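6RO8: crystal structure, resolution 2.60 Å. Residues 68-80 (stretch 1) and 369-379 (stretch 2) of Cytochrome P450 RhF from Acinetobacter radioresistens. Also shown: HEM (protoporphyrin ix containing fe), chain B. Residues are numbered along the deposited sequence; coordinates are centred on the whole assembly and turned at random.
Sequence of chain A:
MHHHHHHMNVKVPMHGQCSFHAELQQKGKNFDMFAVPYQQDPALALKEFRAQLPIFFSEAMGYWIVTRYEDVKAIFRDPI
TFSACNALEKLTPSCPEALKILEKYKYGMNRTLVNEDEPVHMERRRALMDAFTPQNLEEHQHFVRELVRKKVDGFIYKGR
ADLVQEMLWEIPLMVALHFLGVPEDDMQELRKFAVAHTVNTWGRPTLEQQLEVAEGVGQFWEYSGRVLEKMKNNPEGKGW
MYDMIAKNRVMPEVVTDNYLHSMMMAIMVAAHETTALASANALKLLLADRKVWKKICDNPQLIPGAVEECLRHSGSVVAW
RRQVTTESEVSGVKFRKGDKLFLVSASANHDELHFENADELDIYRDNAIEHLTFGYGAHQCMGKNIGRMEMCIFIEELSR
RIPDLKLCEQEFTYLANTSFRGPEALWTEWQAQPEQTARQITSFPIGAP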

ATOM      1  N   ARG A  68      -3.744 -10.272 -15.576  1.00 77.36           N
ATOM      2  CA  ARG A  68      -4.930 -11.085 -15.331  1.00 75.13           C
ATOM      3  C   ARG A  68      -4.989 -11.632 -13.911  1.00 71.78           C
ATOM      4  O   ARG A  68      -3.961 -11.858 -13.269  1.00 74.39           O
ATOM      5  N   TYR A  69      -6.219 -11.907 -13.458  1.00 70.61           N
ATOM      6  CA  TYR A  69      -6.439 -12.331 -12.077  1.00 69.95           C
ATOM      7  C   TYR A  69      -5.763 -13.670 -11.783  1.00 71.86           C
ATOM      8  O   TYR A  69      -5.048 -13.810 -10.784  1.00 75.93           O
ATOM      9  N   GLU A  70      -5.970 -14.671 -12.642  1.00 67.66           N
ATOM     10  CA  GLU A  70      -5.402 -15.986 -12.356  1.00 70.55           C
ATOM     11  C   GLU A  70      -3.873 -15.967 -12.394  1.00 72.41           C
ATOM     12  O   GLU A  70      -3.226 -16.590 -11.545  1.00 72.44           O
ATOM     13  N   ASP A  71      -3.271 -15.256 -13.356  1.00 70.88           N
ATOM     14  CA  ASP A  71      -1.811 -15.182 -13.413  1.00 77.76           C
ATOM     15  C   ASP A  71      -1.246 -14.527 -12.159  1.00 83.62           C
ATOM     16  O   ASP A  71      -0.311 -15.055 -11.539  1.00 76.80           O
ATOM     17  N   VAL A  72      -1.792 -13.354 -11.783  1.00 74.18           N
ATOM     18  CA  VAL A  72      -1.288 -12.635 -10.615  1.00 70.73           C
ATOM     19  C   VAL A  72      -1.411 -13.502  -9.365  1.00 75.44           C
ATOM     20  O   VAL A  72      -0.472 -13.608  -8.566  1.00 77.38           O
ATOM     21  N   LYS A  73      -2.553 -14.175  -9.199  1.00 73.92           N
ATOM     22  CA  LYS A  73      -2.707 -15.070  -8.062  1.00 78.37           C
ATOM     23  C   LYS A  73      -1.695 -16.202  -8.122  1.00 78.01           C
ATOM     24  O   LYS A  73      -1.066 -16.543  -7.110  1.00 82.43           O
ATOM     25  N   ALA A  74      -1.509 -16.789  -9.303  1.00 74.99           N
ATOM     26  CA  ALA A  74      -0.595 -17.920  -9.426  1.00 76.61           C
ATOM     27  C   ALA A  74       0.815 -17.538  -8.986  1.00 83.94           C
ATOM     28  O   ALA A  74       1.461 -18.265  -8.221  1.00 75.65           O
ATOM     29  N   ILE A  75       1.294 -16.369  -9.427  1.00 78.95           N
ATOM     30  CA  ILE A  75       2.623 -15.911  -9.038  1.00 78.04           C
ATOM     31  C   ILE A  75       2.702 -15.649  -7.527  1.00 80.86           C
ATOM     32  O   ILE A  75       3.699 -16.003  -6.875  1.00 76.64           O
ATOM     33  N   PHE A  76       1.653 -15.057  -6.940  1.00 73.98           N
ATOM     34  CA  PHE A  76       1.632 -14.864  -5.491  1.00 69.84           C
ATOM     35  C   PHE A  76       1.740 -16.192  -4.751  1.00 80.27           C
ATOM     36  O   PHE A  76       2.381 -16.274  -3.695  1.00 82.11           O
ATOM     37  N   ARG A  77       1.117 -17.245  -5.294  1.00 78.34           N
ATOM     38  CA  ARG A  77       0.995 -18.522  -4.600  1.00 80.52           C
ATOM     39  C   ARG A  77       2.325 -19.277  -4.494  1.00 84.20           C
ATOM     40  O   ARG A  77       2.472 -20.123  -3.609  1.00 87.01           O
ATOM     41  N   ASP A  78       3.301 -18.979  -5.352  1.00 82.77           N
ATOM     42  CA  ASP A  78       4.581 -19.686  -5.400  1.00 87.53           C
ATOM     43  C   ASP A  78       5.702 -18.710  -5.063  1.00 93.60           C
ATOM     44  O   ASP A  78       6.248 -18.040  -5.956  1.00101.94           O
ATOM     45  N   PRO A  79       6.093 -18.607  -3.794  1.00 84.51           N
ATOM     46  CA  PRO A  79       7.161 -17.676  -3.419  1.00 83.38           C
ATOM     47  C   PRO A  79       8.555 -18.266  -3.486  1.00 88.60           C
ATOM     48  O   PRO A  79       9.516 -17.556  -3.176  1.00 91.61           O
ATOM     49  N   ILE A  80       8.701 -19.538  -3.849  1.00 91.97           N
ATOM     50  CA  ILE A  80      10.043 -20.043  -4.098  1.00 96.73           C
ATOM     51  C   ILE A  80      10.484 -19.678  -5.514  1.00 89.20           C
ATOM     52  O   ILE A  80      11.537 -19.059  -5.706  1.00 87.79           O
ATOM     53  N   ILE A 369     -14.205  -9.964  -1.730  1.00 70.37           N
ATOM     54  CA  ILE A 369     -13.085 -10.304  -0.859  1.00 69.57           C
ATOM     55  C   ILE A 369     -12.017 -11.115  -1.580  1.00 70.33           C
ATOM     56  O   ILE A 369     -10.866 -11.155  -1.126  1.00 72.58           O
ATOM     57  N   GLU A 370     -12.345 -11.743  -2.714  1.00 74.13           N
ATOM     58  CA  GLU A 370     -11.320 -12.456  -3.470  1.00 73.26           C
ATOM     59  C   GLU A 370     -10.318 -11.522  -4.160  1.00 74.33           C
ATOM     60  O   GLU A 370      -9.411 -12.023  -4.841  1.00 74.13           O
ATOM     61  N   HIS A 371     -10.457 -10.200  -4.007  1.00 61.80           N
ATOM     62  CA  HIS A 371      -9.536  -9.246  -4.617  1.00 64.03           C
ATOM     63  C   HIS A 371      -8.101  -9.504  -4.135  1.00 64.91           C
ATOM     64  O   HIS A 371      -7.868 -10.184  -3.130  1.00 70.60           O
ATOM     65  N   LEU A 372      -7.130  -8.911  -4.843  1.00 54.99           N
ATOM     66  CA  LEU A 372      -5.714  -9.161  -4.567  1.00 63.29           C
ATOM     67  C   LEU A 372      -4.970  -7.931  -4.050  1.00 58.86           C
ATOM     68  O   LEU A 372      -3.741  -7.926  -4.050  1.00 62.45           O
ATOM     69  N   THR A 373      -5.687  -6.893  -3.603  1.00 57.35           N
ATOM     70  CA  THR A 373      -5.040  -5.685  -3.091  1.00 53.54           C
ATOM     71  C   THR A 373      -4.178  -5.997  -1.870  1.00 57.70           C
ATOM     72  O   THR A 373      -3.174  -5.315  -1.632  1.00 60.81           O
ATOM     73  N   PHE A 374      -4.517  -7.033  -1.106  1.00 53.63           N
ATOM     74  CA  PHE A 374      -3.701  -7.402   0.055  1.00 63.66           C
ATOM     75  C   PHE A 374      -2.673  -8.477  -0.264  1.00 66.42           C
ATOM     76  O   PHE A 374      -2.004  -8.977   0.659  1.00 74.03           O
ATOM     77  N   GLY A 375      -2.541  -8.841  -1.542  1.00 59.30           N
ATOM     78  CA  GLY A 375      -1.776 -10.001  -1.929  1.00 68.48           C
ATOM     79  C   GLY A 375      -2.525 -11.296  -1.670  1.00 71.87           C
ATOM     80  O   GLY A 375      -3.725 -11.330  -1.389  1.00 71.34           O
ATOM     81  N   TYR A 376      -1.776 -12.388  -1.771  1.00 69.52           N
ATOM     82  CA  TYR A 376      -2.325 -13.724  -1.610  1.00 72.83           C
ATOM     83  C   TYR A 376      -1.180 -14.638  -1.190  1.00 84.17           C
ATOM     84  O   TYR A 376      -0.051 -14.491  -1.671  1.00 73.25           O
ATOM     85  N   GLY A 377      -1.468 -15.555  -0.268  1.00 80.12           N
ATOM     86  CA  GLY A 377      -0.483 -16.543   0.130  1.00 65.88           C
ATOM     87  C   GLY A 377       0.513 -16.106   1.187  1.00 66.28           C
ATOM     88  O   GLY A 377       0.146 -15.506   2.199  1.00 70.26           O
ATOM     89  N   ALA A 378       1.792 -16.390   0.938  1.00 71.44           N
ATOM     90  CA  ALA A 378       2.793 -16.360   2.001  1.00 75.55           C
ATOM     91  C   ALA A 378       2.939 -14.968   2.593  1.00 76.81           C
ATOM     92  O   ALA A 378       2.972 -14.820   3.823  1.00 75.18           O
ATOM     93  N   HIS A 379       3.001 -13.939   1.738  1.00 66.23           N
ATOM     94  CA  HIS A 379       3.248 -12.566   2.156  1.00 68.02           C
ATOM     95  C   HIS A 379       1.965 -11.753   2.295  1.00 69.43           C
ATOM     96  O   HIS A 379       2.035 -10.526   2.462  1.00 71.01           O
TER

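Packing of stretch 369-379 against the helix that starts at Tyr69 and the haem of this cytochrome P450. Contact begins at Glu370, whose CA-to-CB bond points toward the helix (chi1 m, chi2 t). Its backbone carbonyl accepts the one hydrogen bond between the stretches, from Tyr69 OH to Glu370 O at 2.7 Å; Tyr69, in the t rotamer, starts sideways but brings its hydroxyl end across. His371 (p) points away from the helix, and its ND1 accepts a hydrogen bond from Thr373 N at 3.0 Å. Leu372 (m, t) points toward the helix and packs against two of its side chains: Leu372 CG lies 3.7 Å from Tyr69 CE1, and Leu372 CD1 lies 3.7 Å from Val72 CG1 (t). Leu372 also opens a type I turn to Gly375, closed by the hydrogen bond Gly375 N to Leu372 O at 2.9 Å; Thr373 and Phe374, both m, point away from the helix, and their carbonyls approach the haem. Gly375 CA sits over one face of the Phe76 ring, 4.0 Å from its centroid, in a CH-pi contact; a CB here would clash with HEM O2A. Phe76 points toward stretch 2 with chi1 at -92°, and Phe76 CE1 comes within 3.2 Å of HEM O2A. The same carboxylate oxygen, HEM O2A, accepts a weak hydrogen bond from Tyr376 N at 3.4 Å. Tyr376 (t) leaves sideways and lays one ring face against Lys73, whose CG is 3.9 Å from the Tyr376 ring centroid; Tyr376 CB meets Phe76 CB at 4.0 Å, while Arg77 CD lies at the ring edge. Past Gly377, Ala378 points toward stretch 1, its CB 3.9 Å from Pro79 CG. His379 (m) ends the stretch with a hydrogen bond from ND1 to HEM O1D at 2.8 Å. The O of water 1 binds HEM FE at 2.3 Å.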

ATOM      1  CB  ARG A  68      -4.985 -12.251 -16.310  1.00 83.27           C
ATOM      2  CG  ARG A  68      -5.465 -11.832 -17.674  1.00 88.16           C
ATOM      3  CD  ARG A  68      -5.758 -13.025 -18.518  1.00 81.90           C
ATOM      4  NE  ARG A  68      -6.398 -12.598 -19.746  1.00 89.26           N
ATOM      5  CZ  ARG A  68      -6.656 -13.405 -20.762  1.00 83.73           C
ATOM      6  NH1 ARG A  68      -6.314 -14.681 -20.683  1.00 78.09           N
ATOM      7  NH2 ARG A  68      -7.237 -12.932 -21.856  1.00 78.90           N
ATOM      8  CB  TYR A  69      -7.939 -12.395 -11.774  1.00 64.04           C
ATOM      9  CG  TYR A  69      -8.240 -12.851 -10.354  1.00 66.84           C
ATOM     10  CD1 TYR A  69      -8.341 -11.937  -9.314  1.00 68.10           C
ATOM     11  CD2 TYR A  69      -8.388 -14.200 -10.053  1.00 67.32           C
ATOM     12  CE1 TYR A  69      -8.591 -12.348  -8.034  1.00 69.74           C
ATOM     13  CE2 TYR A  69      -8.632 -14.620  -8.766  1.00 71.86           C
ATOM     14  CZ  TYR A  69      -8.745 -13.691  -7.764  1.00 70.85           C
ATOM     15  OH  TYR A  69      -8.995 -14.112  -6.475  1.00 79.44           O
ATOM     16  CB  GLU A  70      -5.954 -17.026 -13.326  1.00 77.43           C
ATOM     17  CG  GLU A  70      -7.382 -17.480 -13.040  1.00 93.37           C
ATOM     18  CD  GLU A  70      -7.596 -18.007 -11.616  1.00107.93           C
ATOM     19  OE1 GLU A  70      -6.627 -18.481 -10.979  1.00111.70           O
ATOM     20  OE2 GLU A  70      -8.750 -17.952 -11.131  1.00110.21           O
ATOM     21  CB  ASP A  71      -1.340 -14.399 -14.644  1.00 84.45           C
ATOM     22  CG  ASP A  71      -1.808 -14.992 -15.957  1.00 93.48           C
ATOM     23  OD1 ASP A  71      -1.917 -16.235 -16.057  1.00 94.00           O
ATOM     24  OD2 ASP A  71      -2.051 -14.195 -16.898  1.00 91.40           O
ATOM     25  CB  VAL A  72      -2.020 -11.287 -10.457  1.00 66.33           C
ATOM     26  CG1 VAL A  72      -1.700 -10.623  -9.080  1.00 52.85           C
ATOM     27  CG2 VAL A  72      -1.683 -10.352 -11.634  1.00 60.02           C
ATOM     28  CB  LYS A  73      -4.134 -15.619  -8.009  1.00 87.17           C
ATOM     29  CG  LYS A  73      -4.464 -16.287  -6.691  1.00 95.89           C
ATOM     30  CD  LYS A  73      -5.953 -16.288  -6.404  1.00101.92           C
ATOM     31  CE  LYS A  73      -6.505 -17.703  -6.433  1.00110.79           C
ATOM     32  NZ  LYS A  73      -7.834 -17.775  -5.755  1.00114.70           N
ATOM     33  CB  ALA A  74      -0.600 -18.424 -10.861  1.00 75.80           C
ATOM     34  CB  ILE A  75       3.014 -14.690  -9.897  1.00 73.86           C
ATOM     35  CG1 ILE A  75       3.185 -15.129 -11.356  1.00 76.26           C
ATOM     36  CG2 ILE A  75       4.301 -14.035  -9.404  1.00 79.17           C
ATOM     37  CD1 ILE A  75       2.668 -14.139 -12.388  1.00 79.76           C
ATOM     38  CB  PHE A  76       0.348 -14.164  -5.070  1.00 66.13           C
ATOM     39  CG  PHE A  76       0.446 -12.682  -5.006  1.00 70.21           C
ATOM     40  CD1 PHE A  76       1.424 -12.069  -4.240  1.00 74.39           C
ATOM     41  CD2 PHE A  76      -0.471 -11.885  -5.687  1.00 70.13           C
ATOM     42  CE1 PHE A  76       1.506 -10.676  -4.165  1.00 69.80           C
ATOM     43  CE2 PHE A  76      -0.402 -10.493  -5.608  1.00 68.73           C
ATOM     44  CZ  PHE A  76       0.593  -9.892  -4.850  1.00 67.55           C
ATOM     45  CB  ARG A  77      -0.056 -19.371  -5.318  1.00 84.94           C
ATOM     46  CG  ARG A  77      -0.401 -20.678  -4.633  1.00105.02           C
ATOM     47  CD  ARG A  77      -1.773 -21.210  -5.048  1.00118.67           C
ATOM     48  NE  ARG A  77      -2.137 -20.833  -6.411  1.00128.33           N
ATOM     49  CZ  ARG A  77      -3.386 -20.801  -6.870  1.00130.32           C
ATOM     50  NH1 ARG A  77      -4.398 -21.126  -6.073  1.00132.38           N
ATOM     51  NH2 ARG A  77      -3.623 -20.448  -8.130  1.00127.87           N
ATOM     52  CB  ASP A  78       4.779 -20.317  -6.780  1.00 95.12           C
ATOM     53  CG  ASP A  78       6.096 -21.080  -6.911  1.00102.46           C
ATOM     54  OD1 ASP A  78       6.903 -21.074  -5.964  1.00 95.90           O
ATOM     55  OD2 ASP A  78       6.324 -21.687  -7.983  1.00102.80           O
ATOM     56  CB  PRO A  79       6.798 -17.316  -1.971  1.00 78.16           C
ATOM     57  CG  PRO A  79       6.148 -18.540  -1.445  1.00 71.73           C
ATOM     58  CD  PRO A  79       5.514 -19.270  -2.614  1.00 79.84           C
ATOM     59  CB  ILE A  80      10.124 -21.560  -3.801  1.00101.07           C
ATOM     60  CG1 ILE A  80       8.990 -22.338  -4.468  1.00112.72           C
ATOM     61  CG2 ILE A  80      10.018 -21.799  -2.290  1.00 77.73           C
ATOM     62  CD1 ILE A  80       9.405 -23.665  -5.131  1.00112.52           C
ATOM     63  CB  ILE A 369     -13.598 -11.075   0.369  1.00 72.08           C
ATOM     64  CG1 ILE A 369     -12.500 -11.234   1.415  1.00 74.12           C
ATOM     65  CG2 ILE A 369     -14.048 -12.458  -0.048  1.00 73.64           C
ATOM     66  CD1 ILE A 369     -12.981 -10.962   2.813  1.00 71.35           C
ATOM     67  CB  GLU A 370     -11.983 -13.364  -4.501  1.00 75.09           C
ATOM     68  CG  GLU A 370     -12.636 -14.596  -3.892  1.00 85.07           C
ATOM     69  CD  GLU A 370     -13.372 -15.439  -4.911  1.00100.84           C
ATOM     70  OE1 GLU A 370     -13.672 -14.935  -6.017  1.00110.09           O
ATOM     71  OE2 GLU A 370     -13.647 -16.615  -4.609  1.00112.24           O
ATOM     72  CB  HIS A 371      -9.963  -7.812  -4.286  1.00 56.71           C
ATOM     73  CG  HIS A 371      -9.707  -7.415  -2.859  1.00 65.54           C
ATOM     74  ND1 HIS A 371      -8.440  -7.198  -2.359  1.00 66.26           N
ATOM     75  CD2 HIS A 371     -10.557  -7.210  -1.822  1.00 66.96           C
ATOM     76  CE1 HIS A 371      -8.519  -6.887  -1.078  1.00 67.14           C
ATOM     77  NE2 HIS A 371      -9.793  -6.877  -0.729  1.00 68.79           N
ATOM     78  CB  LEU A 372      -5.014  -9.714  -5.815  1.00 57.30           C
ATOM     79  CG  LEU A 372      -5.643 -11.016  -6.310  1.00 59.32           C
ATOM     80  CD1 LEU A 372      -5.040 -11.491  -7.619  1.00 61.30           C
ATOM     81  CD2 LEU A 372      -5.486 -12.073  -5.243  1.00 53.76           C
ATOM     82  CB  THR A 373      -6.114  -4.617  -2.763  1.00 57.21           C
ATOM     83  OG1 THR A 373      -6.936  -4.375  -3.908  1.00 54.27           O
ATOM     84  CG2 THR A 373      -5.531  -3.290  -2.345  1.00 54.38           C
ATOM     85  CB  PHE A 374      -4.578  -7.889   1.222  1.00 62.42           C
ATOM     86  CG  PHE A 374      -5.383  -6.799   1.881  1.00 66.98           C
ATOM     87  CD1 PHE A 374      -4.774  -5.646   2.344  1.00 66.87           C
ATOM     88  CD2 PHE A 374      -6.762  -6.932   2.030  1.00 70.15           C
ATOM     89  CE1 PHE A 374      -5.528  -4.644   2.946  1.00 63.42           C
ATOM     90  CE2 PHE A 374      -7.524  -5.942   2.627  1.00 61.57           C
ATOM     91  CZ  PHE A 374      -6.910  -4.795   3.089  1.00 61.17           C
ATOM     92  CB  TYR A 376      -2.979 -14.209  -2.914  1.00 66.78           C
ATOM     93  CG  TYR A 376      -3.592 -15.589  -2.864  1.00 73.39           C
ATOM     94  CD1 TYR A 376      -4.906 -15.774  -2.454  1.00 81.71           C
ATOM     95  CD2 TYR A 376      -2.865 -16.710  -3.254  1.00 81.90           C
ATOM     96  CE1 TYR A 376      -5.485 -17.039  -2.421  1.00 92.08           C
ATOM     97  CE2 TYR A 376      -3.434 -17.990  -3.221  1.00 96.63           C
ATOM     98  CZ  TYR A 376      -4.748 -18.149  -2.800  1.00 99.79           C
ATOM     99  OH  TYR A 376      -5.330 -19.413  -2.765  1.00100.79           O
ATOM    100  CB  ALA A 378       4.138 -16.866   1.470  1.00 72.11           C
ATOM    101  CB  HIS A 379       4.192 -11.870   1.175  1.00 73.52           C
ATOM    102  CG  HIS A 379       5.602 -12.380   1.216  1.00 85.21           C
ATOM    103  ND1 HIS A 379       6.568 -11.846   2.042  1.00 80.26           N
ATOM    104  CD2 HIS A 379       6.208 -13.376   0.526  1.00 75.78           C
ATOM    105  CE1 HIS A 379       7.705 -12.489   1.858  1.00 74.12           C
ATOM    106  NE2 HIS A 379       7.510 -13.427   0.951  1.00 76.38           N
TER
HETATM  107  CHA HEM B 500       2.101  -7.129   3.126  1.00 58.42           C
HETATM  108  CHB HEM B 500      -1.117  -4.099   1.088  1.00 64.35           C
HETATM  109  CHC HEM B 500      -1.990  -1.977   5.391  1.00 58.30           C
HETATM  110  CHD HEM B 500       1.568  -4.698   7.274  1.00 62.79           C
HETATM  111  C1A HEM B 500       1.324  -6.492   2.183  1.00 59.53           C
HETATM  112  C2A HEM B 500       1.285  -6.756   0.756  1.00 65.64           C
HETATM  113  C3A HEM B 500       0.407  -5.927   0.201  1.00 61.68           C
HETATM  114  C4A HEM B 500      -0.155  -5.086   1.244  1.00 66.46           C
HETATM  115  CMA HEM B 500       0.065  -5.885  -1.303  1.00 53.53           C
HETATM  116  CAA HEM B 500       2.106  -7.824  -0.001  1.00 55.70           C
HETATM  117  CBA HEM B 500       1.202  -9.026  -0.189  1.00 55.86           C
HETATM  118  CGA HEM B 500       1.928 -10.169  -0.844  1.00 62.45           C
HETATM  119  O1A HEM B 500       3.127 -10.016  -1.183  1.00 60.68           O
HETATM  120  O2A HEM B 500       1.292 -11.236  -1.020  1.00 57.16           O
HETATM  121  C1B HEM B 500      -1.691  -3.334   2.076  1.00 62.66           C
HETATM  122  C2B HEM B 500      -2.845  -2.471   1.911  1.00 67.79           C
HETATM  123  C3B HEM B 500      -3.081  -1.868   3.101  1.00 61.48           C
HETATM  124  C4B HEM B 500      -2.087  -2.341   4.056  1.00 63.35           C
HETATM  125  CMB HEM B 500      -3.612  -2.317   0.569  1.00 58.42           C
HETATM  126  CAB HEM B 500      -4.194  -0.873   3.506  1.00 56.96           C
HETATM  127  CBB HEM B 500      -5.266  -0.575   2.772  1.00 56.08           C
HETATM  128  C1C HEM B 500      -1.099  -2.524   6.289  1.00 64.17           C
HETATM  129  C2C HEM B 500      -0.937  -2.191   7.693  1.00 67.48           C
HETATM  130  C3C HEM B 500       0.056  -2.967   8.189  1.00 70.25           C
HETATM  131  C4C HEM B 500       0.541  -3.801   7.126  1.00 64.02           C
HETATM  132  CMC HEM B 500      -1.787  -1.134   8.431  1.00 62.17           C
HETATM  133  CAC HEM B 500       0.678  -3.068   9.609  1.00 72.77           C
HETATM  134  CBC HEM B 500       0.291  -2.294  10.624  1.00 84.17           C
HETATM  135  C1D HEM B 500       2.044  -5.572   6.328  1.00 61.68           C
HETATM  136  C2D HEM B 500       3.110  -6.526   6.522  1.00 64.83           C
HETATM  137  C3D HEM B 500       3.255  -7.206   5.390  1.00 67.66           C
HETATM  138  C4D HEM B 500       2.284  -6.706   4.423  1.00 63.41           C
HETATM  139  CMD HEM B 500       3.945  -6.732   7.804  1.00 65.40           C
HETATM  140  CAD HEM B 500       4.314  -8.311   5.170  1.00 73.07           C
HETATM  141  CBD HEM B 500       3.809  -9.684   5.589  1.00 76.93           C
HETATM  142  CGD HEM B 500       4.667 -10.744   4.936  1.00 80.31           C
HETATM  143  O1D HEM B 500       5.615 -10.376   4.212  1.00 80.11           O
HETATM  144  O2D HEM B 500       4.409 -11.960   5.122  1.00 82.50           O
HETATM  145  NA  HEM B 500       0.445  -5.459   2.436  1.00 68.45           N
HETATM  146  NB  HEM B 500      -1.259  -3.228   3.390  1.00 64.09           N
HETATM  147  NC  HEM B 500      -0.174  -3.509   5.987  1.00 67.64           N
HETATM  148  ND  HEM B 500       1.560  -5.712   5.036  1.00 62.99           N
HETATM  149 FE   HEM B 500       0.131  -4.464   4.244  1.00 59.25          FE
HETATM  150  O   HOH W   1       1.877  -3.069   3.689  1.00 78.69           O